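Local atomic coordinates of p-nitrophenyl phosphatase (Pho2) (Archaeoglobus fulgidus, PDB entry 3QGM), a protein that probably hydrolyses phosphate esters as a metal-dependent phosphatase of the haloacid dehalogenase (HAD) family and carries a bound calcium ion here. Residues I19-V23 and T24-E28; G234-T237 and R238-D242; D242-I245 and E246-L250; V255-S258 and L259-V263. All coordinates share one frame; numbering follows the deposited sequence. Where two conformers were deposited one is given.

From the N terminus, contact 1 comes first. It closes the tight hairpin of strands 20-21 and 24-25 and leads into helix 27-38. The other three follow far later and in series. Contact 2 closes the loop between strand 227-231 and helix 241-248. Contact 3 runs along that helix to its C-terminal end and shares D242 with contact 2. Contact 4 turns the edge strand 254-256 of the six-stranded parallel sheet into helix 259-264. None nests in or crosses another. E28 of contact 1 packs on S258 and K260 of contact 4. R238 of contact 2 makes a weak hydrogen bond to N257 of contact 4.

Contact 1. Residues I19-V23 and T24-E28; sequences IGKSV and TPIPE
The first two torsions of I26 (chi1 -52°, chi2 -40°) fold CG1 and CD1 back over the backbone of I19-K21. I26 CG1 lies 3.8 Å from G20 CA. I26 CD1 reaches the backbone N of K21 at 3.9 Å. The K21 chain bends at chi3 (-83°), and its CE meets I26 CD1 at 4.0 Å. The two side chains pass each other at a slant. With an alanine here in place of I26, CG1 and CD1 are gone, and the G20 backbone and K21 CE would probably lose their apolar cover. Three backbone hydrogen bonds hold the strands. K21 N gives a nearly straight one to T24 O of 2.7 Å. T24 N returns one to K21 O. I26 N donates to I19 O at 2.7 Å. This is a two-residue beta hairpin with a type II' turn from K21 to T24, and I26 is the N-cap position of helix 27-38. The K21 ammonium is satisfied by a hydrogen bond to the backbone carbonyl of T233. A separate hydrogen bond, from S22 N to D16 OD1, links the hairpin to the calcium site and is likely to steady the orientation of that metal-binding carboxylate.

Contact 2. Residues G234-T237 and R238-D242; sequences GVTT and RENLD
Polar bonds between N240 and V235-T237 dominate this turn. The N240 side-chain amide uses both of its ends. N240 OD1 accepts from T237 N at 2.8 Å in a nearly straight bond, with the donor well above the amide carbonyl plane. N240 ND2 donates to V235 O at 3.2 Å, close to the N240 amide plane and in the plane of the V235 carbonyl. Two bonds thus fix the rotation of the amide. In return, N240 N donates to T237 OG1 at 3.1 Å and weakly to T237 O. T237 OG1 sits between its own N and carbonyl carbon (chi1 65°), which turns it toward N240 N. T237 and N240 thus exchange side-chain-to-backbone bonds, an arrangement consistent with a capping box. The E239 carboxylate curls back beside T237, with E239 OE1 3.6 Å from T237 OG1. The turn leads into helix 241-248, in the crossover that leaves strand 227-231 of the Rossmann-like HAD core. Beside it, V235 N bonds to the carboxylate OD2 of D212, a calcium ligand, and T236 OG1 bonds to the backbone O of the same residue.

A methyl-to-oxygen contact puts T236 CG2 3.2 Å from N240 OD1, and the two side chains cross at about a right angle. Apolar packing is slighter. T236 CG2 also meets L241 CD1 at 4.0 Å. L241 itself packs on L230 and V255.

Contact 3. Residues D242-I245 and E246-L250; sequences DQMI and ERHGL
M244 and H248, one helical turn apart, lie side by side and point the same way. M244 is a selenomethionine, and M244 SE is 3.6 Å from H248 NE2. It approaches the imidazole obliquely, 4.6 Å from the ring centre. The bend at chi2 (-54°) of M244 turns SE alongside the ring, toward NE2. R247 NH2 comes to 3.9 Å from M244 SE. R247 also covers the H248 ring, its CG lying over the centre of one face at 3.4 Å above the plane.

The backbone sets this spacing. E246 N, R247 N and H248 N donate to the carbonyls of D242, Q243 and M244, the usual i to i-4 ladder of an alpha helix. Helix 241-248 is the crossover helix of the beta-alpha-beta unit between strands 227-231 and 254-256. It ends at G249, whose positive phi (63°) suits glycine. G249 N makes a weak bond to I245 O at 2.8 Å. The chain then turns, and L250 O comes back over I245, 3.6 Å from I245 CA in a CA-H...O contact.

Further out, H248 packs on I214 and D215 of helix 214-224. L250 meets I214 and A219 of the same helix. M244 touches T236 in the preceding loop.

Contact 4. Residues V255-S258 and L259-V263; sequences VFNS and LKDMV
F256 lays its ring flat against the backbone of M262. M262 CA lies over the ring centre, 3.5 Å from the centroid in a CH-pi contact. With CG anti to the carbonyl carbon (chi1 -71°), the F256 ring is placed beside the helix, and chi2 (-74°) turns its face to M262. M262 is a selenomethionine. Its CB meets F256 CD2 at 3.5 Å and its CG meets F256 CE2 at 3.6 Å, crossing the phenylalanine at about a right angle. Were this ring cut back to an alanine, M262 CA and CB would probably lose their cover and a gap would open between strand and helix. S258 is the N-cap of helix 259-264. Its chi1 of 68° places OG over the first turn, where it gives a weak 3.5 Å bond to D261 OD2. S258 O accepts a bond from M262 N. D261 OD2 also meets N257 CB at 3.2 Å. K260 NZ donates to D261 OD1 at 2.7 Å, within a salt bridge. The strand-to-helix turn of this HAD core thus pairs an apolar ring contact with a serine at the N-cap position that holds D261 weakly. The D261 carboxylate is likely to be stabilised as an anion by the lysine and the helix dipole, though the nearby E264 carboxylate probably offsets part of this.

Contact 1. Residues I19-V23 and T24-E28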
ATOM      1  N   ILE A  19     -26.898  10.912   9.453  1.00 28.11           N
ATOM      2  CA  ILE A  19     -27.286  12.084  10.263  1.00 29.68           C
ATOM      3  C   ILE A  19     -26.628  13.391   9.813  1.00 29.80           C
ATOM      4  O   ILE A  19     -27.218  14.500   9.898  1.00 30.04           O
ATOM      5  CB  ILE A  19     -26.973  11.801  11.724  1.00 30.57           C
ATOM      6  CG1 ILE A  19     -27.842  10.627  12.175  1.00 32.20           C
ATOM      7  CG2 ILE A  19     -27.237  13.006  12.603  1.00 30.34           C
ATOM      8  CD1 ILE A  19     -27.066   9.717  13.042  1.00 36.56           C
ATOM      9  N   GLY A  20     -25.428  13.260   9.286  1.00 29.13           N
ATOM     10  CA  GLY A  20     -24.775  14.381   8.690  1.00 30.30           C
ATOM     11  C   GLY A  20     -23.853  13.951   7.586  1.00 30.30           C
ATOM     12  O   GLY A  20     -23.585  12.773   7.371  1.00 30.96           O
ATOM     13  N   LYS A  21     -23.403  14.930   6.858  1.00 30.97           N
ATOM     14  CA  LYS A  21     -22.316  14.761   5.936  1.00 33.02           C
ATOM     15  C   LYS A  21     -21.237  15.743   6.365  1.00 33.47           C
ATOM     16  O   LYS A  21     -21.397  16.946   6.229  1.00 33.64           O
ATOM     17  CB  LYS A  21     -22.797  15.053   4.524  1.00 33.44           C
ATOM     18  CG  LYS A  21     -22.285  14.071   3.500  1.00 38.21           C
ATOM     19  CD  LYS A  21     -23.214  14.019   2.248  1.00 43.16           C
ATOM     20  CE  LYS A  21     -24.467  13.083   2.423  1.00 45.35           C
ATOM     21  NZ  LYS A  21     -25.524  13.398   1.395  1.00 48.43           N
ATOM     22  N   SER A  22     -20.165  15.231   6.941  1.00 34.35           N
ATOM     23  CA  SER A  22     -19.151  16.116   7.546  1.00 35.36           C
ATOM     24  C   SER A  22     -19.890  17.042   8.522  1.00 35.08           C
ATOM     25  O   SER A  22     -20.651  16.559   9.330  1.00 36.05           O
ATOM     26  CB  SER A  22     -18.372  16.882   6.442  1.00 35.78           C
ATOM     27  OG  SER A  22     -17.347  17.733   6.968  1.00 38.07           O
ATOM     28  N   VAL A  23     -19.744  18.360   8.412  1.00 34.72           N
ATOM     29  CA  VAL A  23     -20.375  19.266   9.352  1.00 34.45           C
ATOM     30  C   VAL A  23     -21.794  19.668   9.003  1.00 35.41           C
ATOM     31  O   VAL A  23     -22.399  20.454   9.721  1.00 35.70           O
ATOM     32  CB  VAL A  23     -19.553  20.570   9.501  1.00 35.24           C
ATOM     33  CG1 VAL A  23     -18.196  20.239  10.202  1.00 32.24           C
ATOM     34  CG2 VAL A  23     -19.387  21.237   8.107  1.00 34.92           C
ATOM     35  N   THR A  24     -22.342  19.132   7.919  1.00 35.29           N
ATOM     36  CA  THR A  24     -23.650  19.512   7.499  1.00 36.05           C
ATOM     37  C   THR A  24     -24.714  18.458   7.864  1.00 35.65           C
ATOM     38  O   THR A  24     -24.598  17.305   7.465  1.00 34.76           O
ATOM     39  CB  THR A  24     -23.605  19.712   5.973  1.00 37.34           C
ATOM     40  OG1 THR A  24     -22.436  20.479   5.677  1.00 39.03           O
ATOM     41  CG2 THR A  24     -24.868  20.418   5.456  1.00 37.61           C
ATOM     42  N   PRO A  25     -25.771  18.858   8.583  1.00 35.42           N
ATOM     43  CA  PRO A  25     -26.752  17.859   9.045  1.00 35.14           C
ATOM     44  C   PRO A  25     -27.637  17.399   7.902  1.00 35.36           C
ATOM     45  O   PRO A  25     -27.904  18.211   7.053  1.00 35.22           O
ATOM     46  CB  PRO A  25     -27.594  18.640  10.072  1.00 35.94           C
ATOM     47  CG  PRO A  25     -27.458  20.097   9.691  1.00 35.66           C
ATOM     48  CD  PRO A  25     -26.168  20.238   8.923  1.00 35.78           C
ATOM     49  N   ILE A  26     -28.035  16.120   7.857  1.00 34.43           N
ATOM     50  CA  ILE A  26     -29.085  15.653   6.933  1.00 34.79           C
ATOM     51  C   ILE A  26     -30.355  15.871   7.726  1.00 35.21           C
ATOM     52  O   ILE A  26     -30.534  15.227   8.755  1.00 34.60           O
ATOM     53  CB  ILE A  26     -28.935  14.095   6.595  1.00 35.56           C
ATOM     54  CG1 ILE A  26     -27.529  13.731   6.124  1.00 36.29           C
ATOM     55  CG2 ILE A  26     -30.012  13.582   5.619  1.00 32.32           C
ATOM     56  CD1 ILE A  26     -26.898  14.700   5.229  1.00 40.67           C
ATOM     57  N   PRO A  27     -31.211  16.825   7.320  1.00 36.04           N
ATOM     58  CA  PRO A  27     -32.304  17.156   8.213  1.00 36.76           C
ATOM     59  C   PRO A  27     -33.195  15.956   8.520  1.00 37.02           C
ATOM     60  O   PRO A  27     -33.654  15.807   9.638  1.00 35.87           O
ATOM     61  CB  PRO A  27     -33.107  18.227   7.436  1.00 37.88           C
ATOM     62  CG  PRO A  27     -32.253  18.693   6.349  1.00 36.46           C
ATOM     63  CD  PRO A  27     -31.215  17.646   6.088  1.00 36.72           C
ATOM     64  N   GLU A  28     -33.434  15.099   7.531  1.00 37.84           N
ATOM     65  CA  GLU A  28     -34.295  13.927   7.718  0.50 38.10           C
ATOM     66  C   GLU A  28     -33.673  12.922   8.691  1.00 38.10           C
ATOM     67  O   GLU A  28     -34.386  12.201   9.408  1.00 38.80           O
ATOM     68  CB  GLU A  28     -34.571  13.245   6.377  0.50 38.76           C
ATOM     69  CG  GLU A  28     -35.099  14.169   5.294  0.50 38.56           C
ATOM     70  CD  GLU A  28     -34.033  14.580   4.263  0.50 38.69           C
ATOM     71  OE1 GLU A  28     -32.954  15.082   4.648  0.50 33.64           O
ATOM     72  OE2 GLU A  28     -34.313  14.420   3.053  0.50 38.85           O
TER

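Contact 2. Residues G234-T237 and R238-D242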
ATOM      1  N   GLY A 234     -27.073   8.613   1.813  1.00 32.74           N
ATOM      2  CA  GLY A 234     -25.613   8.692   1.726  1.00 32.89           C
ATOM      3  C   GLY A 234     -25.081   7.910   0.535  1.00 34.52           C
ATOM      4  O   GLY A 234     -25.610   8.050  -0.559  1.00 33.93           O
ATOM      5  N   VAL A 235     -24.058   7.080   0.746  1.00 35.05           N
ATOM      6  CA  VAL A 235     -23.366   6.365  -0.344  1.00 36.25           C
ATOM      7  C   VAL A 235     -24.327   5.498  -1.242  1.00 37.64           C
ATOM      8  O   VAL A 235     -24.157   5.411  -2.475  1.00 38.19           O
ATOM      9  CB  VAL A 235     -22.202   5.505   0.261  1.00 36.26           C
ATOM     10  CG1 VAL A 235     -21.645   4.523  -0.725  1.00 36.21           C
ATOM     11  CG2 VAL A 235     -21.062   6.400   0.854  1.00 37.10           C
ATOM     12  N   THR A 236     -25.345   4.879  -0.649  1.00 37.34           N
ATOM     13  CA  THR A 236     -26.237   4.036  -1.433  1.00 37.83           C
ATOM     14  C   THR A 236     -27.438   4.843  -1.844  1.00 38.20           C
ATOM     15  O   THR A 236     -27.988   5.601  -1.065  1.00 38.50           O
ATOM     16  CB  THR A 236     -26.615   2.736  -0.719  1.00 38.00           C
ATOM     17  OG1 THR A 236     -25.449   2.186  -0.092  1.00 35.91           O
ATOM     18  CG2 THR A 236     -27.177   1.688  -1.728  1.00 37.28           C
ATOM     19  N   THR A 237     -27.784   4.769  -3.122  1.00 39.42           N
ATOM     20  CA  THR A 237     -28.916   5.543  -3.646  1.00 40.44           C
ATOM     21  C   THR A 237     -29.943   4.594  -4.248  1.00 42.13           C
ATOM     22  O   THR A 237     -29.683   3.385  -4.426  1.00 41.37           O
ATOM     23  CB  THR A 237     -28.464   6.488  -4.717  1.00 40.05           C
ATOM     24  OG1 THR A 237     -28.004   5.714  -5.813  1.00 38.57           O
ATOM     25  CG2 THR A 237     -27.326   7.383  -4.208  1.00 39.94           C
ATOM     26  N   ARG A 238     -31.104   5.134  -4.580  1.00 44.33           N
ATOM     27  CA  ARG A 238     -32.133   4.317  -5.249  1.00 47.20           C
ATOM     28  C   ARG A 238     -31.558   3.705  -6.563  1.00 48.20           C
ATOM     29  O   ARG A 238     -31.786   2.510  -6.877  1.00 48.28           O
ATOM     30  CB  ARG A 238     -33.416   5.150  -5.449  1.00 48.30           C
ATOM     31  CG  ARG A 238     -34.702   4.348  -5.717  1.00 52.10           C
ATOM     32  CD  ARG A 238     -35.066   3.373  -4.579  1.00 55.85           C
ATOM     33  NE  ARG A 238     -35.845   3.976  -3.483  1.00 58.12           N
ATOM     34  CZ  ARG A 238     -36.289   3.300  -2.419  1.00 58.80           C
ATOM     35  NH1 ARG A 238     -36.993   3.919  -1.482  1.00 58.33           N
ATOM     36  NH2 ARG A 238     -36.031   1.999  -2.275  1.00 59.80           N
ATOM     37  N   GLU A 239     -30.716   4.487  -7.253  1.00 48.76           N
ATOM     38  CA  GLU A 239     -30.138   4.110  -8.564  1.00 49.56           C
ATOM     39  C   GLU A 239     -28.994   3.106  -8.478  1.00 48.67           C
ATOM     40  O   GLU A 239     -28.717   2.427  -9.474  1.00 48.31           O
ATOM     41  CB  GLU A 239     -29.573   5.328  -9.297  1.00 49.86           C
ATOM     42  CG  GLU A 239     -30.486   6.535  -9.340  1.00 53.05           C
ATOM     43  CD  GLU A 239     -30.315   7.403  -8.117  1.00 56.11           C
ATOM     44  OE1 GLU A 239     -29.292   8.144  -8.091  1.00 61.13           O
ATOM     45  OE2 GLU A 239     -31.158   7.305  -7.185  1.00 53.53           O
ATOM     46  N   ASN A 240     -28.283   3.042  -7.347  1.00 46.72           N
ATOM     47  CA  ASN A 240     -27.196   2.070  -7.253  1.00 46.22           C
ATOM     48  C   ASN A 240     -27.450   0.878  -6.305  1.00 45.84           C
ATOM     49  O   ASN A 240     -26.587  -0.015  -6.180  1.00 46.80           O
ATOM     50  CB  ASN A 240     -25.839   2.757  -6.990  1.00 45.17           C
ATOM     51  CG  ASN A 240     -25.625   3.143  -5.523  1.00 45.07           C
ATOM     52  OD1 ASN A 240     -26.455   2.866  -4.647  1.00 42.53           O
ATOM     53  ND2 ASN A 240     -24.499   3.803  -5.256  1.00 42.42           N
ATOM     54  N   LEU A 241     -28.619   0.847  -5.678  1.00 45.36           N
ATOM     55  CA  LEU A 241     -28.925  -0.159  -4.648  1.00 45.18           C
ATOM     56  C   LEU A 241     -28.729  -1.589  -5.175  1.00 45.62           C
ATOM     57  O   LEU A 241     -27.995  -2.397  -4.575  1.00 44.88           O
ATOM     58  CB  LEU A 241     -30.352   0.041  -4.111  1.00 45.03           C
ATOM     59  CG  LEU A 241     -30.868  -1.042  -3.161  1.00 45.41           C
ATOM     60  CD1 LEU A 241     -29.968  -1.185  -1.921  1.00 42.33           C
ATOM     61  CD2 LEU A 241     -32.326  -0.779  -2.779  1.00 45.04           C
ATOM     62  N   ASP A 242     -29.343  -1.897  -6.315  1.00 46.46           N
ATOM     63  CA  ASP A 242     -29.219  -3.260  -6.906  1.00 47.42           C
ATOM     64  C   ASP A 242     -27.761  -3.601  -7.149  1.00 46.02           C
ATOM     65  O   ASP A 242     -27.293  -4.696  -6.844  1.00 46.13           O
ATOM     66  CB  ASP A 242     -29.991  -3.371  -8.221  1.00 48.89           C
ATOM     67  CG  ASP A 242     -31.475  -3.104  -8.057  1.00 52.35           C
ATOM     68  OD1 ASP A 242     -32.124  -3.762  -7.210  1.00 55.41           O
ATOM     69  OD2 ASP A 242     -32.002  -2.248  -8.809  1.00 58.51           O
TER

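Contact 3. Residues D242-I245 and E246-L250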
ATOM      1  N   ASP A 242     -29.343  -1.897  -6.315  1.00 46.46           N
ATOM      2  CA  ASP A 242     -29.219  -3.260  -6.906  1.00 47.42           C
ATOM      3  C   ASP A 242     -27.761  -3.601  -7.149  1.00 46.02           C
ATOM      4  O   ASP A 242     -27.293  -4.696  -6.844  1.00 46.13           O
ATOM      5  CB  ASP A 242     -29.991  -3.371  -8.221  1.00 48.89           C
ATOM      6  CG  ASP A 242     -31.475  -3.104  -8.057  1.00 52.35           C
ATOM      7  OD1 ASP A 242     -32.124  -3.762  -7.210  1.00 55.41           O
ATOM      8  OD2 ASP A 242     -32.002  -2.248  -8.809  1.00 58.51           O
ATOM      9  N   GLN A 243     -27.039  -2.611  -7.638  1.00 44.97           N
ATOM     10  CA  GLN A 243     -25.638  -2.771  -7.976  0.60 44.97           C
ATOM     11  C   GLN A 243     -24.801  -3.045  -6.714  1.00 44.63           C
ATOM     12  O   GLN A 243     -23.910  -3.903  -6.716  1.00 43.75           O
ATOM     13  CB  GLN A 243     -25.148  -1.496  -8.645  0.60 45.11           C
ATOM     14  CG  GLN A 243     -25.886  -1.057  -9.933  0.60 46.29           C
ATOM     15  CD  GLN A 243     -27.430  -1.151  -9.939  0.60 47.76           C
ATOM     16  OE1 GLN A 243     -28.112  -0.576  -9.088  0.60 44.36           O
ATOM     17  NE2 GLN A 243     -27.980  -1.839 -10.957  0.60 48.56           N
HETATM   18  N   MSE A 244     -25.102  -2.323  -5.633  1.00 44.10           N
HETATM   19  CA  MSE A 244     -24.405  -2.510  -4.374  1.00 44.19           C
HETATM   20  C   MSE A 244     -24.716  -3.874  -3.738  1.00 45.08           C
HETATM   21  O   MSE A 244     -23.820  -4.557  -3.215  1.00 44.49           O
HETATM   22  CB  MSE A 244     -24.795  -1.386  -3.423  1.00 44.20           C
HETATM   23  CG  MSE A 244     -24.225  -0.007  -3.801  1.00 45.60           C
HETATM   24 SE   MSE A 244     -22.272  -0.007  -4.025  0.60 50.60          SE
HETATM   25  CE  MSE A 244     -22.042   1.913  -4.336  1.00 49.26           C
ATOM     26  N   ILE A 245     -25.990  -4.275  -3.781  1.00 46.63           N
ATOM     27  CA  ILE A 245     -26.390  -5.613  -3.319  1.00 47.61           C
ATOM     28  C   ILE A 245     -25.557  -6.699  -4.065  1.00 48.94           C
ATOM     29  O   ILE A 245     -24.952  -7.581  -3.432  1.00 48.08           O
ATOM     30  CB  ILE A 245     -27.938  -5.824  -3.461  1.00 48.57           C
ATOM     31  CG1 ILE A 245     -28.669  -5.008  -2.383  1.00 46.97           C
ATOM     32  CG2 ILE A 245     -28.311  -7.322  -3.384  1.00 48.54           C
ATOM     33  CD1 ILE A 245     -30.144  -4.761  -2.644  1.00 45.66           C
ATOM     34  N   GLU A 246     -25.479  -6.585  -5.388  1.00 50.65           N
ATOM     35  CA  GLU A 246     -24.726  -7.564  -6.213  1.00 52.70           C
ATOM     36  C   GLU A 246     -23.243  -7.466  -5.896  1.00 52.08           C
ATOM     37  O   GLU A 246     -22.603  -8.463  -5.611  1.00 53.45           O
ATOM     38  CB  GLU A 246     -24.929  -7.337  -7.724  1.00 53.67           C
ATOM     39  CG  GLU A 246     -25.915  -8.271  -8.417  1.00 57.39           C
ATOM     40  CD  GLU A 246     -25.385  -9.713  -8.607  1.00 60.98           C
ATOM     41  OE1 GLU A 246     -26.228 -10.612  -8.833  1.00 62.74           O
ATOM     42  OE2 GLU A 246     -24.147  -9.953  -8.523  1.00 61.81           O
ATOM     43  N   ARG A 247     -22.717  -6.251  -5.951  1.00 51.38           N
ATOM     44  CA  ARG A 247     -21.322  -5.968  -5.630  1.00 50.79           C
ATOM     45  C   ARG A 247     -20.873  -6.627  -4.303  1.00 49.34           C
ATOM     46  O   ARG A 247     -19.847  -7.314  -4.243  1.00 47.74           O
ATOM     47  CB  ARG A 247     -21.157  -4.448  -5.571  1.00 51.02           C
ATOM     48  CG  ARG A 247     -19.793  -3.917  -5.138  1.00 54.58           C
ATOM     49  CD  ARG A 247     -18.862  -3.694  -6.305  1.00 59.32           C
ATOM     50  NE  ARG A 247     -19.415  -2.803  -7.328  1.00 62.94           N
ATOM     51  CZ  ARG A 247     -19.510  -1.478  -7.220  1.00 65.36           C
ATOM     52  NH1 ARG A 247     -20.014  -0.766  -8.229  1.00 66.95           N
ATOM     53  NH2 ARG A 247     -19.117  -0.853  -6.112  1.00 65.57           N
ATOM     54  N   HIS A 248     -21.652  -6.432  -3.242  1.00 47.19           N
ATOM     55  CA  HIS A 248     -21.185  -6.854  -1.938  1.00 45.88           C
ATOM     56  C   HIS A 248     -21.722  -8.228  -1.497  1.00 46.07           C
ATOM     57  O   HIS A 248     -21.208  -8.813  -0.536  1.00 45.74           O
ATOM     58  CB  HIS A 248     -21.434  -5.740  -0.939  1.00 44.37           C
ATOM     59  CG  HIS A 248     -20.829  -4.427  -1.355  1.00 44.50           C
ATOM     60  ND1 HIS A 248     -19.464  -4.242  -1.495  1.00 42.17           N
ATOM     61  CD2 HIS A 248     -21.403  -3.238  -1.671  1.00 44.45           C
ATOM     62  CE1 HIS A 248     -19.226  -2.994  -1.864  1.00 43.59           C
ATOM     63  NE2 HIS A 248     -20.385  -2.362  -1.978  1.00 44.51           N
ATOM     64  N   GLY A 249     -22.702  -8.763  -2.227  1.00 46.37           N
ATOM     65  CA  GLY A 249     -23.284 -10.065  -1.900  1.00 46.53           C
ATOM     66  C   GLY A 249     -23.980 -10.106  -0.546  1.00 46.38           C
ATOM     67  O   GLY A 249     -23.988 -11.150   0.124  1.00 46.65           O
ATOM     68  N   LEU A 250     -24.528  -8.953  -0.135  1.00 45.47           N
ATOM     69  CA  LEU A 250     -25.323  -8.797   1.082  1.00 44.35           C
ATOM     70  C   LEU A 250     -26.614  -8.015   0.783  1.00 44.02           C
ATOM     71  O   LEU A 250     -26.651  -7.142  -0.095  1.00 42.76           O
ATOM     72  CB  LEU A 250     -24.532  -8.022   2.132  1.00 44.02           C
ATOM     73  CG  LEU A 250     -23.266  -8.638   2.698  1.00 43.34           C
ATOM     74  CD1 LEU A 250     -22.667  -7.663   3.648  1.00 42.95           C
ATOM     75  CD2 LEU A 250     -23.550  -9.960   3.405  1.00 43.91           C
TER

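Contact 4. Residues V255-S258 and L259-V263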
ATOM      1  N   VAL A 255     -34.893  -1.348   3.623  1.00 37.06           N
ATOM      2  CA  VAL A 255     -34.355  -0.180   2.944  1.00 37.24           C
ATOM      3  C   VAL A 255     -35.341   0.967   3.119  1.00 37.55           C
ATOM      4  O   VAL A 255     -36.530   0.777   2.916  1.00 37.48           O
ATOM      5  CB  VAL A 255     -34.197  -0.425   1.443  1.00 38.34           C
ATOM      6  CG1 VAL A 255     -33.526   0.789   0.770  1.00 38.01           C
ATOM      7  CG2 VAL A 255     -33.404  -1.704   1.195  1.00 38.85           C
ATOM      8  N   PHE A 256     -34.842   2.141   3.507  1.00 37.19           N
ATOM      9  CA  PHE A 256     -35.651   3.336   3.646  1.00 37.24           C
ATOM     10  C   PHE A 256     -34.899   4.485   3.014  1.00 37.02           C
ATOM     11  O   PHE A 256     -33.674   4.489   2.986  1.00 37.94           O
ATOM     12  CB  PHE A 256     -35.923   3.682   5.111  1.00 37.43           C
ATOM     13  CG  PHE A 256     -36.842   2.760   5.785  1.00 38.24           C
ATOM     14  CD1 PHE A 256     -38.206   2.796   5.503  1.00 40.83           C
ATOM     15  CD2 PHE A 256     -36.361   1.834   6.696  1.00 38.87           C
ATOM     16  CE1 PHE A 256     -39.070   1.924   6.111  1.00 42.27           C
ATOM     17  CE2 PHE A 256     -37.212   0.966   7.324  1.00 40.88           C
ATOM     18  CZ  PHE A 256     -38.573   0.990   7.023  1.00 43.10           C
ATOM     19  N   ASN A 257     -35.640   5.473   2.537  1.00 36.65           N
ATOM     20  CA  ASN A 257     -35.039   6.643   1.940  1.00 36.55           C
ATOM     21  C   ASN A 257     -34.158   7.356   2.968  1.00 34.66           C
ATOM     22  O   ASN A 257     -33.044   7.714   2.669  1.00 33.86           O
ATOM     23  CB  ASN A 257     -36.126   7.577   1.362  1.00 37.01           C
ATOM     24  CG  ASN A 257     -36.566   7.160  -0.047  1.00 40.87           C
ATOM     25  OD1 ASN A 257     -35.766   6.641  -0.825  1.00 45.71           O
ATOM     26  ND2 ASN A 257     -37.820   7.429  -0.390  1.00 40.13           N
ATOM     27  N   SER A 258     -34.675   7.529   4.176  1.00 33.77           N
ATOM     28  CA  SER A 258     -33.934   8.188   5.234  1.00 33.21           C
ATOM     29  C   SER A 258     -34.346   7.622   6.584  1.00 33.20           C
ATOM     30  O   SER A 258     -35.330   6.882   6.685  1.00 32.16           O
ATOM     31  CB  SER A 258     -34.247   9.700   5.225  1.00 32.84           C
ATOM     32  OG  SER A 258     -35.582   9.884   5.609  1.00 32.46           O
ATOM     33  N   LEU A 259     -33.605   8.001   7.631  1.00 33.21           N
ATOM     34  CA  LEU A 259     -33.931   7.531   8.978  1.00 33.59           C
ATOM     35  C   LEU A 259     -35.351   7.983   9.412  1.00 35.96           C
ATOM     36  O   LEU A 259     -36.077   7.252  10.117  1.00 34.76           O
ATOM     37  CB  LEU A 259     -32.862   8.017   9.968  1.00 32.92           C
ATOM     38  CG  LEU A 259     -33.014   7.566  11.407  1.00 30.30           C
ATOM     39  CD1 LEU A 259     -32.800   6.064  11.484  1.00 30.30           C
ATOM     40  CD2 LEU A 259     -31.976   8.346  12.233  1.00 28.78           C
ATOM     41  N   LYS A 260     -35.726   9.194   8.993  1.00 38.08           N
ATOM     42  CA  LYS A 260     -37.081   9.710   9.260  1.00 40.31           C
ATOM     43  C   LYS A 260     -38.107   8.688   8.804  1.00 40.74           C
ATOM     44  O   LYS A 260     -38.986   8.301   9.570  1.00 40.69           O
ATOM     45  CB  LYS A 260     -37.297  11.064   8.566  1.00 41.28           C
ATOM     46  CG  LYS A 260     -38.747  11.476   8.342  1.00 44.79           C
ATOM     47  CD  LYS A 260     -38.815  12.849   7.657  1.00 48.40           C
ATOM     48  CE  LYS A 260     -39.935  12.923   6.621  1.00 51.55           C
ATOM     49  NZ  LYS A 260     -39.749  11.909   5.487  1.00 55.38           N
ATOM     50  N   ASP A 261     -37.969   8.239   7.564  1.00 40.79           N
ATOM     51  CA  ASP A 261     -38.905   7.283   7.003  1.00 41.53           C
ATOM     52  C   ASP A 261     -38.900   5.942   7.752  1.00 40.97           C
ATOM     53  O   ASP A 261     -39.973   5.345   7.966  1.00 40.46           O
ATOM     54  CB  ASP A 261     -38.627   7.064   5.512  1.00 42.63           C
ATOM     55  CG  ASP A 261     -38.804   8.336   4.672  1.00 44.16           C
ATOM     56  OD1 ASP A 261     -39.620   9.218   5.017  1.00 49.09           O
ATOM     57  OD2 ASP A 261     -38.105   8.461   3.650  1.00 47.20           O
HETATM   58  N   MSE A 262     -37.720   5.487   8.174  1.00 39.32           N
HETATM   59  CA  MSE A 262     -37.609   4.267   8.964  1.00 39.31           C
HETATM   60  C   MSE A 262     -38.455   4.431  10.203  1.00 40.87           C
HETATM   61  O   MSE A 262     -39.206   3.505  10.600  1.00 40.03           O
HETATM   62  CB  MSE A 262     -36.183   3.995   9.416  1.00 37.76           C
HETATM   63  CG  MSE A 262     -36.053   2.702  10.267  1.00 37.37           C
HETATM   64 SE   MSE A 262     -34.440   2.491  11.309  0.60 32.75          SE
HETATM   65  CE  MSE A 262     -35.103   3.402  12.902  1.00 40.28           C
ATOM     66  N   VAL A 263     -38.313   5.592  10.831  1.00 40.96           N
ATOM     67  CA  VAL A 263     -39.021   5.833  12.091  1.00 42.87           C
ATOM     68  C   VAL A 263     -40.534   5.965  11.860  1.00 44.39           C
ATOM     69  O   VAL A 263     -41.316   5.513  12.694  1.00 45.97           O
ATOM     70  CB  VAL A 263     -38.484   7.064  12.878  1.00 42.07           C
ATOM     71  CG1 VAL A 263     -39.302   7.243  14.118  1.00 43.31           C
ATOM     72  CG2 VAL A 263     -37.016   6.881  13.251  1.00 40.29           C
TER